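Local structure of transcriptional regulator, AraC family (Pseudomonas putida, 3GRA) at residues P88-A98 and W112-L120; Y6-S17 and L72-T83. The protein probably acts as a sequence-specific DNA-binding transcription factor of the AraC family, of which this chain is the DJ-1/PfpI-like domain. All coordinates share one frame; numbering follows the deposited sequence.

Interaction 1 of 2, residues P88-A98 and W112-L120. With MG (magnesium ion), chain E; EDO (1,2-ethanediol), chain D.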
loop_
_atom_site.group_PDB
_atom_site.type_symbol
_atom_site.label_atom_id
_atom_site.label_comp_id
_atom_site.label_asym_id
_atom_site.label_seq_id
_atom_site.Cartn_x
_atom_site.Cartn_y
_atom_site.Cartn_z
ATOM N N PRO A 88 -2.312 -5.478 -23.453
ATOM C CA PRO A 88 -3.369 -5.437 -24.471
ATOM C C PRO A 88 -4.579 -6.310 -24.161
ATOM O O PRO A 88 -5.686 -6.023 -24.613
ATOM C CB PRO A 88 -2.649 -5.891 -25.740
ATOM C CG PRO A 88 -1.534 -6.742 -25.212
ATOM C CD PRO A 88 -1.041 -5.929 -24.048
ATOM N N GLU A 89 -4.366 -7.380 -23.402
ATOM C CA GLU A 89 -5.454 -8.281 -23.050
ATOM C C GLU A 89 -6.564 -7.591 -22.275
ATOM O O GLU A 89 -7.737 -8.001 -22.330
ATOM C CB GLU A 89 -4.911 -9.435 -22.204
ATOM C CG GLU A 89 -4.210 -8.941 -20.948
ATOM C CD GLU A 89 -3.461 -10.022 -20.230
ATOM O OE1 GLU A 89 -4.088 -11.044 -19.879
ATOM O OE2 GLU A 89 -2.248 -9.851 -20.011
ATOM N N LEU A 90 -6.198 -6.542 -21.546
ATOM C CA LEU A 90 -7.175 -5.825 -20.710
ATOM C C LEU A 90 -8.323 -5.240 -21.508
ATOM O O LEU A 90 -9.400 -5.054 -20.989
ATOM C CB LEU A 90 -6.477 -4.720 -19.924
ATOM C CG LEU A 90 -5.460 -5.175 -18.897
ATOM C CD1 LEU A 90 -4.800 -3.965 -18.248
ATOM C CD2 LEU A 90 -6.149 -6.038 -17.847
ATOM N N ASP A 91 -8.093 -4.988 -22.793
ATOM C CA ASP A 91 -9.149 -4.409 -23.631
ATOM C C ASP A 91 -10.428 -5.235 -23.749
ATOM O O ASP A 91 -11.482 -4.710 -23.437
ATOM C CB ASP A 91 -8.631 -4.050 -25.008
ATOM C CG ASP A 91 -7.691 -2.860 -24.972
ATOM O OD1 ASP A 91 -7.548 -2.275 -23.891
ATOM O OD2 ASP A 91 -7.095 -2.509 -26.017
ATOM N N ARG A 92 -10.352 -6.489 -24.199
ATOM C CA ARG A 92 -11.559 -7.291 -24.320
ATOM C C ARG A 92 -11.993 -7.786 -22.947
ATOM O O ARG A 92 -13.190 -7.980 -22.697
ATOM C CB ARG A 92 -11.366 -8.460 -25.278
ATOM C CG ARG A 92 -9.924 -8.904 -25.406
ATOM C CD ARG A 92 -9.771 -9.944 -26.494
ATOM N NE ARG A 92 -8.502 -10.647 -26.348
ATOM C CZ ARG A 92 -8.295 -11.644 -25.496
ATOM N NH1 ARG A 92 -9.276 -12.074 -24.710
ATOM N NH2 ARG A 92 -7.098 -12.203 -25.421
ATOM N N LEU A 93 -11.040 -7.954 -22.034
ATOM C CA LEU A 93 -11.371 -8.402 -20.685
ATOM C C LEU A 93 -12.288 -7.389 -19.991
ATOM O O LEU A 93 -13.288 -7.752 -19.358
ATOM C CB LEU A 93 -10.098 -8.572 -19.851
ATOM C CG LEU A 93 -10.277 -8.987 -18.389
ATOM C CD1 LEU A 93 -10.736 -10.430 -18.318
ATOM C CD2 LEU A 93 -8.954 -8.820 -17.659
ATOM N N LEU A 94 -11.943 -6.113 -20.110
ATOM C CA LEU A 94 -12.727 -5.068 -19.478
ATOM C C LEU A 94 -14.022 -4.825 -20.245
ATOM O O LEU A 94 -15.056 -4.513 -19.654
ATOM C CB LEU A 94 -11.888 -3.789 -19.377
ATOM C CG LEU A 94 -10.682 -3.934 -18.431
ATOM C CD1 LEU A 94 -9.584 -2.947 -18.806
ATOM C CD2 LEU A 94 -11.128 -3.719 -17.004
ATOM N N ASN A 95 -13.961 -4.990 -21.562
ATOM C CA ASN A 95 -15.127 -4.811 -22.413
ATOM C C ASN A 95 -16.185 -5.859 -22.005
ATOM O O ASN A 95 -17.364 -5.533 -21.820
ATOM C CB ASN A 95 -14.709 -4.997 -23.874
ATOM C CG ASN A 95 -15.566 -4.199 -24.829
ATOM O OD1 ASN A 95 -16.726 -4.533 -25.073
ATOM N ND2 ASN A 95 -14.997 -3.125 -25.375
ATOM N N ASP A 96 -15.749 -7.112 -21.855
ATOM C CA ASP A 96 -16.642 -8.195 -21.456
ATOM C C ASP A 96 -17.147 -7.989 -20.037
ATOM O O ASP A 96 -18.286 -8.330 -19.721
ATOM C CB ASP A 96 -15.940 -9.551 -21.546
ATOM C CG ASP A 96 -15.538 -9.912 -22.966
ATOM O OD1 ASP A 96 -16.321 -9.649 -23.907
ATOM O OD2 ASP A 96 -14.439 -10.479 -23.140
ATOM N N CYS A 97 -16.301 -7.442 -19.173
ATOM C CA CYS A 97 -16.730 -7.191 -17.808
ATOM C C CYS A 97 -17.796 -6.094 -17.857
ATOM O O CYS A 97 -18.742 -6.095 -17.072
ATOM C CB CYS A 97 -15.543 -6.763 -16.934
ATOM S SG CYS A 97 -14.462 -8.130 -16.423
ATOM N N ALA A 98 -17.638 -5.167 -18.801
ATOM C CA ALA A 98 -18.591 -4.074 -18.975
ATOM C C ALA A 98 -19.888 -4.632 -19.568
ATOM O O ALA A 98 -20.975 -4.169 -19.239
ATOM C CB ALA A 98 -18.010 -2.997 -19.896
ATOM N N TRP A 112 -6.557 4.988 -17.659
ATOM C CA TRP A 112 -6.005 4.970 -19.020
ATOM C C TRP A 112 -6.432 3.649 -19.697
ATOM O O TRP A 112 -6.863 3.640 -20.851
ATOM C CB TRP A 112 -4.475 5.056 -18.991
ATOM C CG TRP A 112 -3.865 5.164 -20.364
ATOM C CD1 TRP A 112 -3.744 6.292 -21.127
ATOM C CD2 TRP A 112 -3.318 4.093 -21.145
ATOM N NE1 TRP A 112 -3.155 5.987 -22.334
ATOM C CE2 TRP A 112 -2.882 4.645 -22.370
ATOM C CE3 TRP A 112 -3.156 2.718 -20.928
ATOM C CZ2 TRP A 112 -2.287 3.871 -23.372
ATOM C CZ3 TRP A 112 -2.565 1.950 -21.925
ATOM C CH2 TRP A 112 -2.137 2.531 -23.132
ATOM N N PHE A 113 -6.346 2.550 -18.952
ATOM C CA PHE A 113 -6.692 1.215 -19.448
ATOM C C PHE A 113 -8.178 1.062 -19.714
ATOM O O PHE A 113 -8.587 0.452 -20.695
ATOM C CB PHE A 113 -6.207 0.170 -18.445
ATOM C CG PHE A 113 -4.702 0.102 -18.332
ATOM C CD1 PHE A 113 -3.946 -0.577 -19.283
ATOM C CD2 PHE A 113 -4.039 0.721 -17.274
ATOM C CE1 PHE A 113 -2.558 -0.643 -19.173
ATOM C CE2 PHE A 113 -2.653 0.658 -17.168
ATOM C CZ PHE A 113 -1.914 -0.028 -18.117
ATOM N N LEU A 114 -8.999 1.609 -18.828
ATOM C CA LEU A 114 -10.443 1.566 -19.022
ATOM C C LEU A 114 -10.741 2.413 -20.259
ATOM O O LEU A 114 -11.669 2.134 -21.010
ATOM C CB LEU A 114 -11.154 2.157 -17.807
ATOM C CG LEU A 114 -11.315 1.261 -16.572
ATOM C CD1 LEU A 114 -10.031 0.501 -16.281
ATOM C CD2 LEU A 114 -11.727 2.134 -15.383
ATOM N N GLY A 115 -9.937 3.451 -20.462
ATOM C CA GLY A 115 -10.121 4.319 -21.611
ATOM C C GLY A 115 -9.858 3.598 -22.925
ATOM O O GLY A 115 -10.687 3.626 -23.836
ATOM N N ARG A 116 -8.702 2.944 -23.010
ATOM C CA ARG A 116 -8.314 2.207 -24.206
ATOM C C ARG A 116 -9.295 1.074 -24.498
ATOM O O ARG A 116 -9.541 0.733 -25.658
ATOM C CB ARG A 116 -6.908 1.628 -24.032
ATOM C CG ARG A 116 -6.338 0.966 -25.286
ATOM C CD ARG A 116 -4.997 0.325 -24.975
ATOM N NE ARG A 116 -5.158 -0.758 -24.012
ATOM C CZ ARG A 116 -4.165 -1.374 -23.383
ATOM N NH1 ARG A 116 -2.909 -1.021 -23.601
ATOM N NH2 ARG A 116 -4.440 -2.349 -22.529
ATOM N N ALA A 117 -9.847 0.488 -23.440
ATOM C CA ALA A 117 -10.799 -0.606 -23.589
ATOM C C ALA A 117 -12.143 -0.123 -24.150
ATOM O O ALA A 117 -12.950 -0.924 -24.617
ATOM C CB ALA A 117 -11.013 -1.289 -22.238
ATOM N N GLY A 118 -12.372 1.185 -24.097
ATOM C CA GLY A 118 -13.618 1.743 -24.592
ATOM C C GLY A 118 -14.772 1.591 -23.615
ATOM O O GLY A 118 -15.932 1.528 -24.026
ATOM N N VAL A 119 -14.476 1.536 -22.322
ATOM C CA VAL A 119 -15.524 1.384 -21.322
ATOM C C VAL A 119 -15.810 2.695 -20.583
ATOM O O VAL A 119 -16.606 2.729 -19.649
ATOM C CB VAL A 119 -15.160 0.293 -20.278
ATOM C CG1 VAL A 119 -14.934 -1.035 -20.973
ATOM C CG2 VAL A 119 -13.908 0.707 -19.496
ATOM N N LEU A 120 -15.146 3.770 -20.990
ATOM C CA LEU A 120 -15.358 5.077 -20.375
ATOM C C LEU A 120 -15.979 6.028 -21.397
ATOM O O LEU A 120 -15.915 7.251 -21.252
ATOM C CB LEU A 120 -14.034 5.666 -19.867
ATOM C CG LEU A 120 -13.388 5.046 -18.627
ATOM C CD1 LEU A 120 -12.069 5.745 -18.345
ATOM C CD2 LEU A 120 -14.321 5.167 -17.430
HETATM MG MG MG E . -6.150 -2.686 -27.851
HETATM C C1 EDO D . -4.253 -9.419 -26.202
HETATM O O1 EDO D . -5.611 -9.807 -26.474
HETATM C C2 EDO D . -3.420 -10.692 -25.984
HETATM O O2 EDO D . -4.280 -11.833 -26.129
HETATM O O HOH W 1 -5.245 -4.498 -27.421
HETATM O O HOH W 2 -5.656 -3.766 -29.933
HETATM O O HOH W 3 -4.279 -2.073 -27.447
HETATM O O HOH W 4 -6.465 -0.860 -28.714
HETATM O O HOH W 5 -8.027 -3.622 -28.463
#
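Asp91 splits its carboxylate between a metal and an arginine: OD2 binds the magnesium ion at 2.1 Å, while OD1 takes a salt bridge from NE of Arg116, 2.8 Å away. Five waters complete a six-fold shell around the ion, so Asp91 is its one protein ligand here, and one of these waters also donates to Pro88 O. The N-H of Arg116 NE reaches OD1 on its syn side at 154°; NH2 adds a weak, longer bond to the same oxygen. Carboxylate and guanidinium are not coplanar but stand 74° apart, and the bend at chi3 of Arg116 brings NH2 beside CA of Pro88 and CB of Leu90. NH1 donates to Lys86 O, in the loop before 88-98, which would help to set how the guanidinium is turned. Two positive groups on one carboxylate would be expected to keep Asp91 ionised.

The two helices of this DJ-1/PfpI-type alpha/beta domain cross at -81°, their axes 8.5 Å apart, on one side of the central sheet. Ala117 lies where the helices come closest (CA of Ala117 to CA of Asp91 4.1 Å); its CB is 3.9 Å from CB of Leu94 and also touches backbone atoms of Asp91. Nearer the sheet, CD1 of Leu90 meets the Phe113 ring obliquely, 3.6 Å from CD1 of Phe113. Farther along, CG1 of Val119 lies 3.8 Å from CB of Ala98 and also packs against Leu94 O. Helix 112-117 ends in a Schellman motif, with Gly118 at positive phi. There Asn95, its CG swung trans to the backbone N, sends ND2 in a weak 3.1 Å hydrogen bond to Ala117 O.

Interaction 2 of 2, residues Y6-S17 and L72-T83; sequences YRVDFILLEHFS and LDLLVVCGGLRT. With EDO (1,2-ethanediol), chain C.
Strands 6-12 and 74-78 are parallel neighbours in the middle of the central sheet of the DJ-1/PfpI-type alpha/beta domain. Their ladder runs from Leu74 N on Arg7 O to Leu13 N on Cys78 O, and Ile11 N to Val76 O is its shortest rung at 2.7 Å. Arg7 O also accepts from Asp73 N, while OD2 of Asp73 accepts from Arg7 N (3.0 Å, 171°) through its anti lone pair. With CG trans to its backbone N (chi1 -167°), Tyr6 lays its ring over Asp73, whose CB stands 3.6 Å from the ring centroid in a CH-pi contact. Replacing Tyr6 by alanine removes the ring, which is likely to leave Asp73 CB without its CH-pi partner and open a gap beside Leu74 CB. On the face that carries Val8, Phe10, Leu74 and Cys78, CG2 of Val8 lies alongside CD2 of Leu74 at 3.6 Å, and SG of Cys78 touches the edge of the Phe10 ring, 3.7 Å from CD1 of Phe10. Ile11 packs on Leu75 on the reverse face. Beyond the strands, Thr83 OG1 donates to Glu14 O, and Ser17 N, at the N-cap of the next helix, bonds Gly79 O at 2.7 Å. Strand 39-45 flanks 6-12 on its other edge; helix 18-34 covers Val8, Phe10 and Leu12, and helix 161-176 covers Tyr6 and Leu74.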
loop_
_atom_site.group_PDB
_atom_site.type_symbol
_atom_site.label_atom_id
_atom_site.label_comp_id
_atom_site.label_asym_id
_atom_site.label_seq_id
_atom_site.Cartn_x
_atom_site.Cartn_y
_atom_site.Cartn_z
ATOM N N TYR A 6 -20.513 -7.059 -1.072
ATOM C CA TYR A 6 -20.084 -6.428 -2.320
ATOM C C TYR A 6 -18.687 -6.990 -2.646
ATOM O O TYR A 6 -17.765 -6.882 -1.838
ATOM C CB TYR A 6 -20.039 -4.904 -2.141
ATOM C CG TYR A 6 -19.903 -4.139 -3.438
ATOM C CD1 TYR A 6 -20.982 -3.994 -4.307
ATOM C CD2 TYR A 6 -18.680 -3.588 -3.812
ATOM C CE1 TYR A 6 -20.840 -3.315 -5.525
ATOM C CE2 TYR A 6 -18.522 -2.918 -5.013
ATOM C CZ TYR A 6 -19.599 -2.779 -5.868
ATOM O OH TYR A 6 -19.409 -2.098 -7.048
ATOM N N ARG A 7 -18.549 -7.614 -3.811
ATOM C CA ARG A 7 -17.276 -8.212 -4.226
ATOM C C ARG A 7 -16.443 -7.323 -5.135
ATOM O O ARG A 7 -16.870 -6.975 -6.229
ATOM C CB ARG A 7 -17.508 -9.544 -4.956
ATOM C CG ARG A 7 -17.624 -10.771 -4.055
ATOM C CD ARG A 7 -17.128 -12.015 -4.793
ATOM N NE ARG A 7 -15.753 -11.835 -5.272
ATOM C CZ ARG A 7 -14.671 -11.892 -4.496
ATOM N NH1 ARG A 7 -14.794 -12.136 -3.198
ATOM N NH2 ARG A 7 -13.467 -11.687 -5.010
ATOM N N VAL A 8 -15.245 -6.969 -4.684
ATOM C CA VAL A 8 -14.360 -6.139 -5.491
ATOM C C VAL A 8 -12.937 -6.693 -5.584
ATOM O O VAL A 8 -12.284 -6.939 -4.577
ATOM C CB VAL A 8 -14.306 -4.698 -4.950
ATOM C CG1 VAL A 8 -13.937 -4.722 -3.481
ATOM C CG2 VAL A 8 -13.288 -3.864 -5.747
ATOM N N ASP A 9 -12.467 -6.887 -6.812
ATOM C CA ASP A 9 -11.117 -7.390 -7.061
ATOM C C ASP A 9 -10.230 -6.297 -7.664
ATOM O O ASP A 9 -10.694 -5.441 -8.415
ATOM C CB ASP A 9 -11.149 -8.596 -7.996
ATOM C CG ASP A 9 -11.415 -9.903 -7.265
ATOM O OD1 ASP A 9 -11.541 -9.884 -6.018
ATOM O OD2 ASP A 9 -11.489 -10.949 -7.948
ATOM N N PHE A 10 -8.942 -6.360 -7.344
ATOM C CA PHE A 10 -7.983 -5.377 -7.807
ATOM C C PHE A 10 -6.899 -5.993 -8.673
ATOM O O PHE A 10 -6.134 -6.837 -8.209
ATOM C CB PHE A 10 -7.313 -4.706 -6.603
ATOM C CG PHE A 10 -8.265 -3.983 -5.689
ATOM C CD1 PHE A 10 -8.506 -2.625 -5.849
ATOM C CD2 PHE A 10 -8.896 -4.659 -4.640
ATOM C CE1 PHE A 10 -9.358 -1.940 -4.975
ATOM C CE2 PHE A 10 -9.751 -3.990 -3.762
ATOM C CZ PHE A 10 -9.981 -2.628 -3.929
ATOM N N ILE A 11 -6.819 -5.573 -9.930
ATOM C CA ILE A 11 -5.774 -6.084 -10.806
ATOM C C ILE A 11 -4.526 -5.244 -10.554
ATOM O O ILE A 11 -4.500 -4.048 -10.856
ATOM C CB ILE A 11 -6.170 -5.988 -12.298
ATOM C CG1 ILE A 11 -7.392 -6.869 -12.574
ATOM C CG2 ILE A 11 -5.014 -6.477 -13.171
ATOM C CD1 ILE A 11 -7.950 -6.707 -13.949
ATOM N N LEU A 12 -3.497 -5.864 -9.984
ATOM C CA LEU A 12 -2.260 -5.144 -9.684
ATOM C C LEU A 12 -1.293 -5.272 -10.845
ATOM O O LEU A 12 -0.845 -6.372 -11.160
ATOM C CB LEU A 12 -1.605 -5.701 -8.415
ATOM C CG LEU A 12 -2.463 -5.844 -7.145
ATOM C CD1 LEU A 12 -1.580 -6.378 -6.025
ATOM C CD2 LEU A 12 -3.070 -4.484 -6.734
ATOM N N LEU A 13 -1.007 -4.150 -11.494
ATOM C CA LEU A 13 -0.085 -4.112 -12.616
ATOM C C LEU A 13 1.318 -3.847 -12.076
ATOM O O LEU A 13 1.481 -3.358 -10.949
ATOM C CB LEU A 13 -0.481 -2.998 -13.594
ATOM C CG LEU A 13 -1.894 -3.036 -14.196
ATOM C CD1 LEU A 13 -2.056 -1.898 -15.193
ATOM C CD2 LEU A 13 -2.123 -4.373 -14.874
ATOM N N GLU A 14 2.333 -4.168 -12.871
ATOM C CA GLU A 14 3.697 -3.964 -12.417
ATOM C C GLU A 14 3.914 -2.492 -12.065
ATOM O O GLU A 14 3.479 -1.602 -12.795
ATOM C CB GLU A 14 4.697 -4.405 -13.484
ATOM C CG GLU A 14 5.981 -4.984 -12.890
ATOM C CD GLU A 14 7.164 -4.905 -13.839
ATOM O OE1 GLU A 14 7.460 -3.788 -14.308
ATOM O OE2 GLU A 14 7.804 -5.949 -14.108
ATOM N N HIS A 15 4.568 -2.257 -10.929
ATOM C CA HIS A 15 4.879 -0.909 -10.439
ATOM C C HIS A 15 3.638 -0.122 -10.012
ATOM O O HIS A 15 3.617 1.106 -10.075
ATOM C CB HIS A 15 5.664 -0.123 -11.503
ATOM C CG HIS A 15 6.851 -0.861 -12.044
ATOM N ND1 HIS A 15 7.711 -1.571 -11.238
ATOM C CD2 HIS A 15 7.322 -0.992 -13.306
ATOM C CE1 HIS A 15 8.663 -2.113 -11.979
ATOM N NE2 HIS A 15 8.450 -1.774 -13.237
ATOM N N PHE A 16 2.614 -0.843 -9.570
ATOM C CA PHE A 16 1.367 -0.228 -9.128
ATOM C C PHE A 16 1.602 0.634 -7.885
ATOM O O PHE A 16 2.421 0.297 -7.023
ATOM C CB PHE A 16 0.344 -1.320 -8.799
ATOM C CG PHE A 16 0.670 -2.114 -7.548
ATOM C CD1 PHE A 16 0.183 -1.711 -6.305
ATOM C CD2 PHE A 16 1.440 -3.274 -7.620
ATOM C CE1 PHE A 16 0.448 -2.455 -5.155
ATOM C CE2 PHE A 16 1.714 -4.029 -6.479
ATOM C CZ PHE A 16 1.217 -3.623 -5.238
ATOM N N SER A 17 0.895 1.754 -7.809
ATOM C CA SER A 17 1.004 2.632 -6.651
ATOM C C SER A 17 0.587 1.828 -5.409
ATOM O O SER A 17 -0.576 1.449 -5.263
ATOM C CB SER A 17 0.081 3.828 -6.842
ATOM O OG SER A 17 -0.041 4.544 -5.633
ATOM N N LEU A 72 -18.021 -11.022 -9.656
ATOM C CA LEU A 72 -17.601 -9.685 -9.251
ATOM C C LEU A 72 -18.595 -8.550 -9.445
ATOM O O LEU A 72 -19.346 -8.517 -10.415
ATOM C CB LEU A 72 -16.311 -9.306 -9.985
ATOM C CG LEU A 72 -14.975 -9.439 -9.251
ATOM C CD1 LEU A 72 -14.862 -10.814 -8.613
ATOM C CD2 LEU A 72 -13.834 -9.200 -10.235
ATOM N N ASP A 73 -18.578 -7.611 -8.508
ATOM C CA ASP A 73 -19.409 -6.419 -8.600
ATOM C C ASP A 73 -18.522 -5.301 -9.134
ATOM O O ASP A 73 -19.000 -4.384 -9.802
ATOM C CB ASP A 73 -19.948 -6.017 -7.232
ATOM C CG ASP A 73 -21.044 -6.944 -6.747
ATOM O OD1 ASP A 73 -22.052 -7.107 -7.470
ATOM O OD2 ASP A 73 -20.898 -7.504 -5.648
ATOM N N LEU A 74 -17.221 -5.389 -8.857
ATOM C CA LEU A 74 -16.289 -4.351 -9.295
ATOM C C LEU A 74 -14.854 -4.825 -9.494
ATOM O O LEU A 74 -14.238 -5.399 -8.597
ATOM C CB LEU A 74 -16.302 -3.193 -8.292
ATOM C CG LEU A 74 -15.264 -2.070 -8.431
ATOM C CD1 LEU A 74 -15.544 -1.221 -9.669
ATOM C CD2 LEU A 74 -15.287 -1.221 -7.169
ATOM N N LEU A 75 -14.335 -4.568 -10.684
ATOM C CA LEU A 75 -12.974 -4.928 -11.044
ATOM C C LEU A 75 -12.225 -3.613 -11.194
ATOM O O LEU A 75 -12.583 -2.787 -12.028
ATOM C CB LEU A 75 -12.960 -5.686 -12.377
ATOM C CG LEU A 75 -11.630 -6.273 -12.867
ATOM C CD1 LEU A 75 -11.057 -7.206 -11.806
ATOM C CD2 LEU A 75 -11.865 -7.051 -14.158
ATOM N N VAL A 76 -11.189 -3.436 -10.378
ATOM C CA VAL A 76 -10.380 -2.230 -10.387
ATOM C C VAL A 76 -8.964 -2.447 -10.938
ATOM O O VAL A 76 -8.248 -3.363 -10.516
ATOM C CB VAL A 76 -10.255 -1.663 -8.961
ATOM C CG1 VAL A 76 -9.659 -0.263 -9.003
ATOM C CG2 VAL A 76 -11.630 -1.646 -8.283
ATOM N N VAL A 77 -8.564 -1.598 -11.882
ATOM C CA VAL A 77 -7.237 -1.689 -12.458
ATOM C C VAL A 77 -6.332 -0.731 -11.691
ATOM O O VAL A 77 -6.556 0.498 -11.665
ATOM C CB VAL A 77 -7.208 -1.308 -13.959
ATOM C CG1 VAL A 77 -5.774 -1.475 -14.494
ATOM C CG2 VAL A 77 -8.168 -2.187 -14.750
ATOM N N CYS A 78 -5.322 -1.304 -11.048
ATOM C CA CYS A 78 -4.386 -0.519 -10.268
ATOM C C CYS A 78 -3.068 -0.329 -11.006
ATOM O O CYS A 78 -2.357 -1.292 -11.324
ATOM C CB CYS A 78 -4.135 -1.183 -8.916
ATOM S SG CYS A 78 -5.652 -1.496 -7.989
ATOM N N GLY A 79 -2.765 0.933 -11.277
ATOM C CA GLY A 79 -1.545 1.281 -11.965
ATOM C C GLY A 79 -0.648 2.117 -11.088
ATOM O O GLY A 79 -0.832 2.193 -9.870
ATOM N N GLY A 80 0.334 2.750 -11.713
ATOM C CA GLY A 80 1.278 3.571 -10.982
ATOM C C GLY A 80 2.077 4.388 -11.967
ATOM O O GLY A 80 1.940 4.209 -13.175
ATOM N N LEU A 81 2.914 5.274 -11.445
ATOM C CA LEU A 81 3.749 6.152 -12.254
ATOM C C LEU A 81 4.592 5.410 -13.281
ATOM O O LEU A 81 4.600 5.765 -14.465
ATOM C CB LEU A 81 4.680 6.965 -11.348
ATOM C CG LEU A 81 5.682 7.834 -12.108
ATOM C CD1 LEU A 81 4.922 8.871 -12.923
ATOM C CD2 LEU A 81 6.642 8.506 -11.131
ATOM N N ARG A 82 5.297 4.382 -12.823
ATOM C CA ARG A 82 6.166 3.614 -13.696
ATOM C C ARG A 82 5.475 2.426 -14.368
ATOM O O ARG A 82 6.109 1.672 -15.105
ATOM C CB ARG A 82 7.396 3.154 -12.900
ATOM C CG ARG A 82 8.219 4.332 -12.333
ATOM C CD ARG A 82 8.946 5.096 -13.445
ATOM N NE ARG A 82 9.265 6.488 -13.102
ATOM C CZ ARG A 82 9.961 6.877 -12.035
ATOM N NH1 ARG A 82 10.429 5.985 -11.170
ATOM N NH2 ARG A 82 10.197 8.169 -11.837
ATOM N N THR A 83 4.173 2.267 -14.131
ATOM C CA THR A 83 3.433 1.160 -14.733
ATOM C C THR A 83 3.459 1.207 -16.255
ATOM O O THR A 83 3.038 2.186 -16.874
ATOM C CB THR A 83 1.961 1.143 -14.301
ATOM O OG1 THR A 83 1.862 0.916 -12.884
ATOM C CG2 THR A 83 1.220 0.045 -15.046
HETATM C C1 EDO C . 0.314 -7.462 -14.144
HETATM O O1 EDO C . -0.740 -7.914 -13.300
HETATM C C2 EDO C . 1.672 -8.050 -13.673
HETATM O O2 EDO C . 1.490 -8.902 -12.515
HETATM O O HOH W 6 5.561 3.351 -10.303
HETATM O O HOH W 7 -2.393 0.991 -7.517
#

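In the fold
Interaction 2 lies in the buried centre of the domain, whereas interaction 1 is partly buried and includes the partly exposed Asp91, which binds the magnesium ion. Interaction 1 joins two helices through side chains and a salt bridge; interaction 2 joins two strands mainly through backbone hydrogen bonds, with apolar side chains on both faces. They meet directly: Phe113 CE2 approaches Leu13 CD1 to 3.3 Å, Leu114 CD1 lies 3.6 Å from Val77 CG2, and Cys97 SG packs on Leu75 CD2. The helices of 88-98 and 112-120 thus cover the sheet face bearing Leu75 and Val77. Strand 74-78 and helix 90-100 are consecutive, so a short connection leads from one contact to the other.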